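Local coordinates for protein induced by osmotic stress (Scheffersomyces stipitis, PDB 5YWN), which probably reduces ketones, haloketones among them, to alcohols with NADPH as cofactor, as an extended short-chain dehydrogenase/reductase of the dihydroflavonol-4-reductase subfamily, at residues Leu222-Asp227 / Asp284-Val288. The protein carries 1 engineered substitution. Residue numbers count along the deposited sequence, not the author numbering.
Sequences LNKDDD and DKLPV
Residues 222-227 carry a type I beta turn from Asn223 to Asp226, with Lys224 (phi/psi -59/-29°) and Asp225 (-94/-4°) at its corners and a hydrogen bond from Asp226 N to Asn223 O (2.9 Å). Segment 284-288 comes out of a 3-10 segment ending with Asp284-Lys285 and becomes extended through Leu286 (-136/158°) and Pro287 (-71/158°). The register pairs Lys224 with Leu286 (CA-CA 4.2 Å); Lys224 CA lies 3.7 Å from Leu286 C and Lys224 O 3.7 Å from Pro287 CA. Within the turn, Asn223 (chi1 p) turns OD1 back to accept from Asp225 N at 3.1 Å, an Asx turn, and Asp226 OD2 accepts from Asn223 N at 2.8 Å.

The contact is mainly van der Waals, with one CA-H...O contact and no conventional hydrogen bond. Pro287 is the most covered residue (84 Å²), its C-gamma-endo ring against the turn: CD is 3.9 Å from Leu222 CB and 3.7 Å from Asn223 O, while CB is 3.4 Å from Asp226 O. Leu222 (m, t) directs CA-CB toward the partner; that of Leu286 points away, yet its m, t rotamer brings CD2 to 4.4 Å from Leu222 CB. Lys285 O receives the CA-H...O contact from Asn223 CA (3.5 Å, 147° at H) and lies 3.3 Å from Leu222 O, both acceptors and not bonded. On helix 268-278, Leu286 touches Val275 and Arg276, and Pro287 Leu272.

This is loop-to-loop packing of a type I beta turn, holding an Asx turn, on a proline-containing extended segment; it joins loops after helices 211-217 and 268-278, away from the NADP site of this Rossmann-fold reductase.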
ATOM      1  N   LEU A 222      23.952  -5.841   5.007  1.00 31.16           N
ATOM      2  CA  LEU A 222      24.938  -5.146   5.747  1.00 36.37           C
ATOM      3  C   LEU A 222      26.073  -6.087   6.144  1.00 36.35           C
ATOM      4  O   LEU A 222      25.932  -7.256   6.157  1.00 41.06           O
ATOM      5  CB  LEU A 222      24.362  -4.498   6.972  1.00 31.83           C
ATOM      6  CG  LEU A 222      23.293  -3.450   6.788  1.00 31.66           C
ATOM      7  CD1 LEU A 222      22.691  -3.133   8.119  1.00 30.29           C
ATOM      8  CD2 LEU A 222      23.843  -2.202   6.151  1.00 29.82           C
ATOM      9  N   ASN A 223      27.197  -5.530   6.447  1.00 38.03           N
ATOM     10  CA  ASN A 223      28.294  -6.292   6.975  1.00 38.45           C
ATOM     11  C   ASN A 223      28.780  -5.622   8.225  1.00 36.91           C
ATOM     12  O   ASN A 223      28.434  -4.511   8.489  1.00 33.45           O
ATOM     13  CB  ASN A 223      29.420  -6.492   5.946  1.00 41.90           C
ATOM     14  CG  ASN A 223      30.175  -5.222   5.654  1.00 44.81           C
ATOM     15  OD1 ASN A 223      30.577  -4.502   6.546  1.00 41.68           O
ATOM     16  ND2 ASN A 223      30.372  -4.949   4.375  1.00 52.76           N
ATOM     17  N   LYS A 224      29.627  -6.309   8.956  1.00 37.04           N
ATOM     18  CA  LYS A 224      29.902  -5.989  10.342  1.00 36.37           C
ATOM     19  C   LYS A 224      30.430  -4.601  10.540  1.00 33.70           C
ATOM     20  O   LYS A 224      30.231  -4.053  11.541  1.00 36.70           O
ATOM     21  CB  LYS A 224      30.813  -6.997  11.004  1.00 33.33           C
ATOM     22  CG  LYS A 224      32.190  -7.103  10.438  1.00 36.41           C
ATOM     23  CD  LYS A 224      33.187  -7.679  11.441  1.00 43.29           C
ATOM     24  CE  LYS A 224      34.345  -8.331  10.717  1.00 43.22           C
ATOM     25  NZ  LYS A 224      34.846  -9.588  11.301  1.00 44.76           N
ATOM     26  N   ASP A 225      31.111  -4.061   9.567  1.00 32.61           N
ATOM     27  CA  ASP A 225      31.687  -2.738   9.673  1.00 36.05           C
ATOM     28  C   ASP A 225      30.857  -1.578   9.129  1.00 38.21           C
ATOM     29  O   ASP A 225      31.203  -0.466   9.288  1.00 35.58           O
ATOM     30  CB  ASP A 225      33.037  -2.755   9.019  1.00 36.68           C
ATOM     31  CG  ASP A 225      34.003  -3.615   9.748  1.00 45.50           C
ATOM     32  OD1 ASP A 225      34.038  -3.599  10.983  1.00 49.37           O
ATOM     33  OD2 ASP A 225      34.688  -4.346   9.094  1.00 50.77           O
ATOM     34  N   ASP A 226      29.734  -1.888   8.532  1.00 35.93           N
ATOM     35  CA  ASP A 226      28.835  -0.925   8.010  1.00 34.60           C
ATOM     36  C   ASP A 226      28.220  -0.076   9.096  1.00 34.62           C
ATOM     37  O   ASP A 226      28.186  -0.435  10.225  1.00 33.46           O
ATOM     38  CB  ASP A 226      27.716  -1.649   7.322  1.00 34.84           C
ATOM     39  CG  ASP A 226      27.969  -1.892   5.876  1.00 35.81           C
ATOM     40  OD1 ASP A 226      28.487  -1.014   5.222  1.00 40.95           O
ATOM     41  OD2 ASP A 226      27.612  -2.945   5.381  1.00 35.25           O
ATOM     42  N   ASP A 227      27.744   1.083   8.714  1.00 36.90           N
ATOM     43  CA  ASP A 227      27.010   1.942   9.614  1.00 38.08           C
ATOM     44  C   ASP A 227      25.602   1.396   9.895  1.00 35.23           C
ATOM     45  O   ASP A 227      25.058   0.654   9.140  1.00 33.52           O
ATOM     46  CB  ASP A 227      26.913   3.337   9.052  1.00 34.80           C
ATOM     47  CG  ASP A 227      28.263   4.089   9.036  1.00 51.60           C
ATOM     48  OD1 ASP A 227      29.117   3.890   9.907  1.00 58.03           O
ATOM     49  OD2 ASP A 227      28.467   4.928   8.162  1.00 57.49           O
ATOM     50  N   ASP A 284      27.304 -11.909  14.018  1.00 32.58           N
ATOM     51  CA  ASP A 284      28.673 -11.685  13.639  1.00 34.66           C
ATOM     52  C   ASP A 284      28.859 -11.110  12.252  1.00 33.80           C
ATOM     53  O   ASP A 284      29.911 -10.711  11.911  1.00 34.90           O
ATOM     54  CB  ASP A 284      29.588 -12.886  13.892  1.00 33.89           C
ATOM     55  CG  ASP A 284      29.172 -14.126  13.174  1.00 38.15           C
ATOM     56  OD1 ASP A 284      28.320 -14.087  12.319  1.00 37.07           O
ATOM     57  OD2 ASP A 284      29.713 -15.176  13.487  1.00 40.77           O
ATOM     58  N   LYS A 285      27.814 -11.124  11.482  1.00 29.27           N
ATOM     59  CA  LYS A 285      27.817 -10.610  10.155  1.00 33.15           C
ATOM     60  C   LYS A 285      27.128  -9.262   9.994  1.00 34.36           C
ATOM     61  O   LYS A 285      26.920  -8.848   8.905  1.00 35.50           O
ATOM     62  CB  LYS A 285      27.190 -11.617   9.210  1.00 35.56           C
ATOM     63  CG  LYS A 285      27.917 -12.936   9.157  1.00 39.35           C
ATOM     64  CD  LYS A 285      26.947 -14.059   8.911  1.00 40.32           C
ATOM     65  CE  LYS A 285      27.162 -15.178   9.897  1.00 40.75           C
ATOM     66  NZ  LYS A 285      26.279 -16.285   9.543  1.00 45.20           N
ATOM     67  N   LEU A 286      26.786  -8.607  11.086  1.00 29.29           N
ATOM     68  CA  LEU A 286      26.057  -7.394  11.065  1.00 29.86           C
ATOM     69  C   LEU A 286      26.621  -6.376  12.014  1.00 29.66           C
ATOM     70  O   LEU A 286      27.251  -6.702  12.967  1.00 28.35           O
ATOM     71  CB  LEU A 286      24.612  -7.624  11.433  1.00 28.96           C
ATOM     72  CG  LEU A 286      23.686  -8.538  10.656  1.00 26.97           C
ATOM     73  CD1 LEU A 286      22.343  -8.629  11.300  1.00 24.08           C
ATOM     74  CD2 LEU A 286      23.555  -8.124   9.239  1.00 31.81           C
ATOM     75  N   PRO A 287      26.341  -5.111  11.781  1.00 30.28           N
ATOM     76  CA  PRO A 287      26.758  -4.087  12.745  1.00 30.70           C
ATOM     77  C   PRO A 287      25.961  -4.131  14.037  1.00 28.50           C
ATOM     78  O   PRO A 287      24.914  -4.671  14.057  1.00 24.91           O
ATOM     79  CB  PRO A 287      26.521  -2.783  12.015  1.00 26.24           C
ATOM     80  CG  PRO A 287      25.834  -3.123  10.769  1.00 29.34           C
ATOM     81  CD  PRO A 287      25.508  -4.548  10.730  1.00 26.37           C
ATOM     82  N   VAL A 288      26.530  -3.580  15.086  1.00 28.77           N
ATOM     83  CA  VAL A 288      25.926  -3.520  16.397  1.00 31.02           C
ATOM     84  C   VAL A 288      25.279  -2.184  16.734  1.00 27.78           C
ATOM     85  O   VAL A 288      24.262  -2.123  17.279  1.00 28.23           O
ATOM     86  CB  VAL A 288      26.943  -3.893  17.507  1.00 31.64           C
ATOM     87  CG1 VAL A 288      26.248  -4.071  18.824  1.00 28.13           C
ATOM     88  CG2 VAL A 288      27.690  -5.157  17.169  1.00 27.88           C
TER